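Local coordinates for antigen 43 (Escherichia coli, PDB 4KH3), which mediates bacterial clumping by self-association of its alpha domain in a Velcro-like manner and probably contributes to biofilm formation, at residues Thr185-Gly190 with His200-Glu205; Gln228-Gly233 with Gly245-Asn250. All blocks are in the same frame, centred on the assembly; numbering follows the deposited sequence. Where two conformers were deposited one is given.

Contact 1: Thr185-Gly190 with His200-Glu205; sequences TLIYAG and HNTRLE
I187 and L204 lie side by side across two adjoining parallel strands and point the same way, with CD1 of I187 3.7 Å from CD2 of L204. A chi1 of -44° sets CG1 of I187 beside the backbone N, and the chain runs on straight, carrying CD1 toward the start of its strand; there it also meets CG2 of T202 at 3.8 Å. One methyl thus rests against both neighbours of the facing strand. T185 and T202 form the next pair on this buried face. Their hydroxyls share a water, 2.6 Å from OG1 of T185 and 2.8 Å from OG1 of T202, which gives two buried oxygens a polar partner. Q193, on the following strand of the coil, packs against T185, I187 and T202 from within.

The opposite face is more open. CD1 of L186 touches the aliphatic part of R203 at CD, 3.8 Å away, before the arginine chain bends at chi3. The Y188 ring and E205 run alongside each other, CE1 3.7 Å from CG; ring and carboxylate planes are 70° apart, and OE1 bonds N223 on the next coil. Backbone bonds between the two strands fix the register: R203 N donates to T185 O at 2.8 Å and I187 N to R203 O at 2.9 Å, whereas the E205 N bond to I187 O is weak. Near-parallel strands (14°) in register, with like pairs (aliphatic, threonine) on the inward face and unlike pairs outward, are characteristic of successive coils of the right-handed parallel beta-helix of autotransporter passengers.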
loop_
_atom_site.group_PDB
_atom_site.type_symbol
_atom_site.label_atom_id
_atom_site.label_comp_id
_atom_site.label_asym_id
_atom_site.label_seq_id
_atom_site.Cartn_x
_atom_site.Cartn_y
_atom_site.Cartn_z
ATOM N N THR A 185 -12.114 13.661 -8.788
ATOM C CA THR A 185 -11.128 12.922 -9.534
ATOM C C THR A 185 -11.459 11.443 -9.459
ATOM O O THR A 185 -11.678 10.907 -8.375
ATOM C CB THR A 185 -9.733 13.178 -8.960
ATOM O OG1 THR A 185 -9.460 14.581 -9.015
ATOM C CG2 THR A 185 -8.680 12.454 -9.738
ATOM N N LEU A 186 -11.499 10.786 -10.619
ATOM C CA LEU A 186 -11.743 9.348 -10.684
ATOM C C LEU A 186 -10.454 8.618 -11.027
ATOM O O LEU A 186 -9.836 8.888 -12.049
ATOM C CB LEU A 186 -12.819 9.047 -11.729
ATOM C CG LEU A 186 -13.059 7.587 -12.095
ATOM C CD1 LEU A 186 -13.468 6.771 -10.869
ATOM C CD2 LEU A 186 -14.123 7.487 -13.192
ATOM N N ILE A 187 -10.032 7.694 -10.174
ATOM C CA ILE A 187 -8.750 7.029 -10.394
ATOM C C ILE A 187 -8.881 5.510 -10.489
ATOM O O ILE A 187 -9.249 4.844 -9.518
ATOM C CB ILE A 187 -7.733 7.403 -9.284
ATOM C CG1 ILE A 187 -7.790 8.904 -8.990
ATOM C CG2 ILE A 187 -6.325 6.988 -9.670
ATOM C CD1 ILE A 187 -6.716 9.363 -8.058
ATOM N N TYR A 188 -8.583 4.960 -11.665
ATOM C CA TYR A 188 -8.683 3.515 -11.873
ATOM C C TYR A 188 -7.402 2.789 -11.481
ATOM O O TYR A 188 -6.371 3.415 -11.193
ATOM C CB TYR A 188 -9.035 3.185 -13.331
ATOM C CG TYR A 188 -10.453 3.555 -13.736
ATOM C CD1 TYR A 188 -11.534 2.787 -13.328
ATOM C CD2 TYR A 188 -10.700 4.665 -14.542
ATOM C CE1 TYR A 188 -12.835 3.111 -13.698
ATOM C CE2 TYR A 188 -11.987 4.998 -14.923
ATOM C CZ TYR A 188 -13.054 4.219 -14.487
ATOM O OH TYR A 188 -14.338 4.537 -14.850
ATOM N N ALA A 189 -7.485 1.465 -11.466
ATOM C CA ALA A 189 -6.340 0.608 -11.214
ATOM C C ALA A 189 -5.179 1.042 -12.093
ATOM O O ALA A 189 -5.355 1.217 -13.306
ATOM C CB ALA A 189 -6.706 -0.842 -11.508
ATOM N N GLY A 190 -4.009 1.231 -11.482
ATOM C CA GLY A 190 -2.806 1.630 -12.209
ATOM C C GLY A 190 -2.660 3.129 -12.464
ATOM O O GLY A 190 -1.729 3.563 -13.160
ATOM N N HIS A 200 -10.080 17.244 -3.424
ATOM C CA HIS A 200 -11.449 17.153 -2.935
ATOM C C HIS A 200 -12.233 16.169 -3.786
ATOM O O HIS A 200 -12.205 16.234 -5.015
ATOM C CB HIS A 200 -12.129 18.523 -2.975
ATOM C CG HIS A 200 -11.533 19.522 -2.034
ATOM N ND1 HIS A 200 -10.928 19.158 -0.849
ATOM C CD2 HIS A 200 -11.454 20.867 -2.096
ATOM C CE1 HIS A 200 -10.494 20.239 -0.230
ATOM N NE2 HIS A 200 -10.792 21.291 -0.967
ATOM N N ASN A 201 -12.926 15.253 -3.120
ATOM C CA ASN A 201 -13.793 14.277 -3.796
ATOM C C ASN A 201 -13.054 13.404 -4.807
ATOM O O ASN A 201 -13.113 13.626 -6.007
ATOM C CB ASN A 201 -14.994 14.957 -4.463
ATOM C CG ASN A 201 -15.668 15.960 -3.547
ATOM O OD1 ASN A 201 -15.945 15.665 -2.389
ATOM N ND2 ASN A 201 -15.932 17.155 -4.062
ATOM N N THR A 202 -12.361 12.404 -4.302
ATOM C CA THR A 202 -11.575 11.527 -5.128
ATOM C C THR A 202 -12.112 10.124 -4.959
ATOM O O THR A 202 -12.305 9.642 -3.838
ATOM C CB THR A 202 -10.089 11.578 -4.721
ATOM O OG1 THR A 202 -9.638 12.935 -4.744
ATOM C CG2 THR A 202 -9.243 10.754 -5.661
ATOM N N ARG A 203 -12.374 9.478 -6.084
ATOM C CA ARG A 203 -12.898 8.139 -6.079
ATOM C C ARG A 203 -11.799 7.190 -6.541
ATOM O O ARG A 203 -11.356 7.246 -7.679
ATOM C CB ARG A 203 -14.121 8.065 -6.988
ATOM C CG ARG A 203 -14.859 6.750 -6.932
ATOM C CD ARG A 203 -15.914 6.695 -8.007
ATOM N NE ARG A 203 -17.299 6.857 -7.547
ATOM C CZ ARG A 203 -18.099 7.856 -7.914
ATOM N NH1 ARG A 203 -17.648 8.818 -8.717
ATOM N NH2 ARG A 203 -19.357 7.898 -7.490
ATOM N N LEU A 204 -11.333 6.336 -5.645
ATOM C CA LEU A 204 -10.291 5.397 -6.015
ATOM C C LEU A 204 -10.946 4.104 -6.467
ATOM O O LEU A 204 -11.278 3.239 -5.648
ATOM C CB LEU A 204 -9.335 5.155 -4.850
ATOM C CG LEU A 204 -8.716 6.424 -4.265
ATOM C CD1 LEU A 204 -7.781 6.093 -3.099
ATOM C CD2 LEU A 204 -7.987 7.220 -5.358
ATOM N N GLU A 205 -11.163 4.001 -7.778
ATOM C CA GLU A 205 -11.753 2.819 -8.382
ATOM C C GLU A 205 -10.626 1.835 -8.723
ATOM O O GLU A 205 -10.401 1.499 -9.880
ATOM C CB GLU A 205 -12.538 3.227 -9.633
ATOM C CG GLU A 205 -13.495 2.171 -10.146
ATOM C CD GLU A 205 -14.632 1.868 -9.170
ATOM O OE1 GLU A 205 -15.031 2.767 -8.404
ATOM O OE2 GLU A 205 -15.125 0.721 -9.174
HETATM O O HOH W 1 -9.402 15.072 -6.489
HETATM O O HOH W 2 -9.913 -0.160 -12.368
#

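Contact 2: Gln228-Gly233 with Gly245-Asn250; sequences QVIKEG and GKLQVN. With MLI (malonate ion), chain F.
K231 and N250 lie side by side just past the ends of adjacent parallel strands, CG of K231 4.1 Å from ND2 of N250, and both reach one carboxylate of a malonate ion. The lysine chain, extended to CD and then bent (chi3 134°, chi4 42°), brings NZ to 2.9 Å from malonate O8; ND2 of N250 adds a weak bond to O8. Its weak bond to O9 is doubtful, because the Q248 amide lies too close to O9 for that atom's placing to be trusted. The same ND2 gives a hydrogen to a water 3.0 Å away, which also accepts from E232 N.

Q248 NE2 donates weakly to N250 OD1 at 3.5 Å, and Q248 OE1 weakly accepts from W227 NE1, bonds that orient the two amides. The backbone pairing sets where these side chains start: N250 N donates to I230 O, and I230 N reaches Q248 O at 2.7 Å. On the inward face the extended chain of Q228 runs alongside L247, whose CD1 lies 3.4 Å from OE1, and I230 CG1 packs on the same methyl. T239 bonds OE1, while Q209 weakly accepts from NE2. The chemistry is consistent with a small surface patch able to accept an anion, over an interior that mixes aliphatic side chains with the hydrogen-bonded Q228 amide; the malonate, probably from the crystallisation liquor, need not imply a natural ligand.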
loop_
_atom_site.group_PDB
_atom_site.type_symbol
_atom_site.label_atom_id
_atom_site.label_comp_id
_atom_site.label_asym_id
_atom_site.label_seq_id
_atom_site.Cartn_x
_atom_site.Cartn_y
_atom_site.Cartn_z
ATOM N N GLN A 228 -5.488 4.578 -0.430
ATOM C CA GLN A 228 -5.162 5.944 -0.031
ATOM C C GLN A 228 -4.010 5.923 0.971
ATOM O O GLN A 228 -4.092 5.254 1.992
ATOM C CB GLN A 228 -6.368 6.670 0.572
ATOM C CG GLN A 228 -6.037 8.103 0.958
ATOM C CD GLN A 228 -7.186 8.830 1.604
ATOM O OE1 GLN A 228 -8.015 8.225 2.288
ATOM N NE2 GLN A 228 -7.240 10.147 1.403
ATOM N N VAL A 229 -2.935 6.647 0.670
ATOM C CA VAL A 229 -1.743 6.624 1.511
ATOM C C VAL A 229 -1.503 8.001 2.086
ATOM O O VAL A 229 -1.321 8.970 1.339
ATOM C CB VAL A 229 -0.487 6.198 0.727
ATOM C CG1 VAL A 229 0.744 6.271 1.618
ATOM C CG2 VAL A 229 -0.655 4.802 0.177
ATOM N N ILE A 230 -1.518 8.097 3.414
ATOM C CA ILE A 230 -1.222 9.362 4.075
ATOM C C ILE A 230 0.189 9.331 4.646
ATOM O O ILE A 230 0.456 8.656 5.646
ATOM C CB ILE A 230 -2.229 9.665 5.180
ATOM C CG1 ILE A 230 -3.657 9.391 4.684
ATOM C CG2 ILE A 230 -2.105 11.106 5.609
ATOM C CD1 ILE A 230 -4.056 10.260 3.521
ATOM N N LYS A 231 1.101 10.035 3.985
ATOM C CA LYS A 231 2.484 10.110 4.441
ATOM C C LYS A 231 2.610 11.001 5.677
ATOM O O LYS A 231 1.634 11.647 6.104
ATOM C CB LYS A 231 3.396 10.595 3.311
ATOM C CG LYS A 231 3.520 9.581 2.151
ATOM C CD LYS A 231 4.602 9.981 1.164
ATOM C CE LYS A 231 5.482 8.797 0.794
ATOM N NZ LYS A 231 4.684 7.553 0.581
ATOM N N GLU A 232 3.798 11.017 6.273
ATOM C CA GLU A 232 4.041 11.898 7.413
ATOM C C GLU A 232 3.784 13.363 7.040
ATOM O O GLU A 232 4.302 13.864 6.039
ATOM C CB GLU A 232 5.470 11.726 7.920
ATOM C CG GLU A 232 6.009 12.929 8.680
ATOM C CD GLU A 232 7.388 12.679 9.266
ATOM O OE1 GLU A 232 8.252 12.093 8.569
ATOM O OE2 GLU A 232 7.603 13.062 10.432
ATOM N N GLY A 233 2.967 14.042 7.832
ATOM C CA GLY A 233 2.635 15.429 7.555
ATOM C C GLY A 233 1.473 15.594 6.597
ATOM O O GLY A 233 1.046 16.711 6.318
ATOM N N GLY A 245 -10.937 -2.019 -0.225
ATOM C CA GLY A 245 -10.153 -0.804 -0.361
ATOM C C GLY A 245 -9.250 -0.706 0.851
ATOM O O GLY A 245 -9.495 -1.348 1.873
ATOM N N LYS A 246 -8.192 0.083 0.750
ATOM C CA LYS A 246 -7.260 0.190 1.856
ATOM C C LYS A 246 -6.869 1.628 2.125
ATOM O O LYS A 246 -6.457 2.355 1.214
ATOM C CB LYS A 246 -6.011 -0.646 1.593
ATOM C CG LYS A 246 -4.896 -0.421 2.604
ATOM C CD LYS A 246 -3.634 -1.176 2.193
ATOM C CE LYS A 246 -3.896 -2.669 2.097
ATOM N NZ LYS A 246 -2.678 -3.464 1.738
ATOM N N LEU A 247 -7.004 2.036 3.383
ATOM C CA LEU A 247 -6.436 3.298 3.821
ATOM C C LEU A 247 -5.192 3.008 4.645
ATOM O O LEU A 247 -5.214 2.187 5.547
ATOM C CB LEU A 247 -7.440 4.084 4.652
ATOM C CG LEU A 247 -6.786 5.249 5.390
ATOM C CD1 LEU A 247 -6.249 6.277 4.382
ATOM C CD2 LEU A 247 -7.782 5.862 6.347
ATOM N N GLN A 248 -4.103 3.680 4.322
ATOM C CA GLN A 248 -2.855 3.504 5.033
ATOM C C GLN A 248 -2.357 4.858 5.549
ATOM O O GLN A 248 -2.122 5.798 4.769
ATOM C CB GLN A 248 -1.818 2.867 4.112
ATOM C CG GLN A 248 -0.449 2.695 4.741
ATOM C CD GLN A 248 0.482 1.849 3.885
ATOM O OE1 GLN A 248 0.061 0.889 3.221
ATOM N NE2 GLN A 248 1.755 2.208 3.889
ATOM N N VAL A 249 -2.214 4.958 6.867
ATOM C CA VAL A 249 -1.771 6.199 7.498
ATOM C C VAL A 249 -0.429 5.971 8.164
ATOM O O VAL A 249 -0.350 5.267 9.162
ATOM C CB VAL A 249 -2.782 6.690 8.546
ATOM C CG1 VAL A 249 -2.391 8.062 9.051
ATOM C CG2 VAL A 249 -4.180 6.736 7.945
ATOM N N ASN A 250 0.633 6.537 7.593
ATOM C CA ASN A 250 1.969 6.354 8.143
ATOM C C ASN A 250 2.143 7.124 9.433
ATOM O O ASN A 250 1.321 7.985 9.781
ATOM C CB ASN A 250 3.042 6.846 7.175
ATOM C CG ASN A 250 3.098 6.050 5.914
ATOM O OD1 ASN A 250 2.556 4.948 5.839
ATOM N ND2 ASN A 250 3.774 6.592 4.904
HETATM C C1 MLI F . 3.864 2.935 1.524
HETATM C C2 MLI F . 4.006 3.115 0.051
HETATM C C3 MLI F . 3.749 4.181 2.335
HETATM O O6 MLI F . 3.710 4.228 -0.482
HETATM O O7 MLI F . 4.428 2.151 -0.648
HETATM O O8 MLI F . 4.523 5.156 2.121
HETATM O O9 MLI F . 2.868 4.257 3.232
HETATM O O HOH W 3 5.585 8.798 5.677
#

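How the contacts relate
Contacts 1 and 2 follow one another along the chain, and their centres are 15 Å apart. They occupy different faces of the beta-helix: 185-190 and 200-205 pair on one, 228-233 and 245-250 on the stack that also contains strand 192-195. They nevertheless meet in the shared interior, where CD1 of L204 packs 3.8 Å from N of Q228. T220, on strand 216-222 of the coil between, touches both L204 and Q228 and joins the two faces. The malonate lies on the outward side of contact 2, its O6 11.9 Å from CD1 of L204, and takes no part in the packing between the contacts.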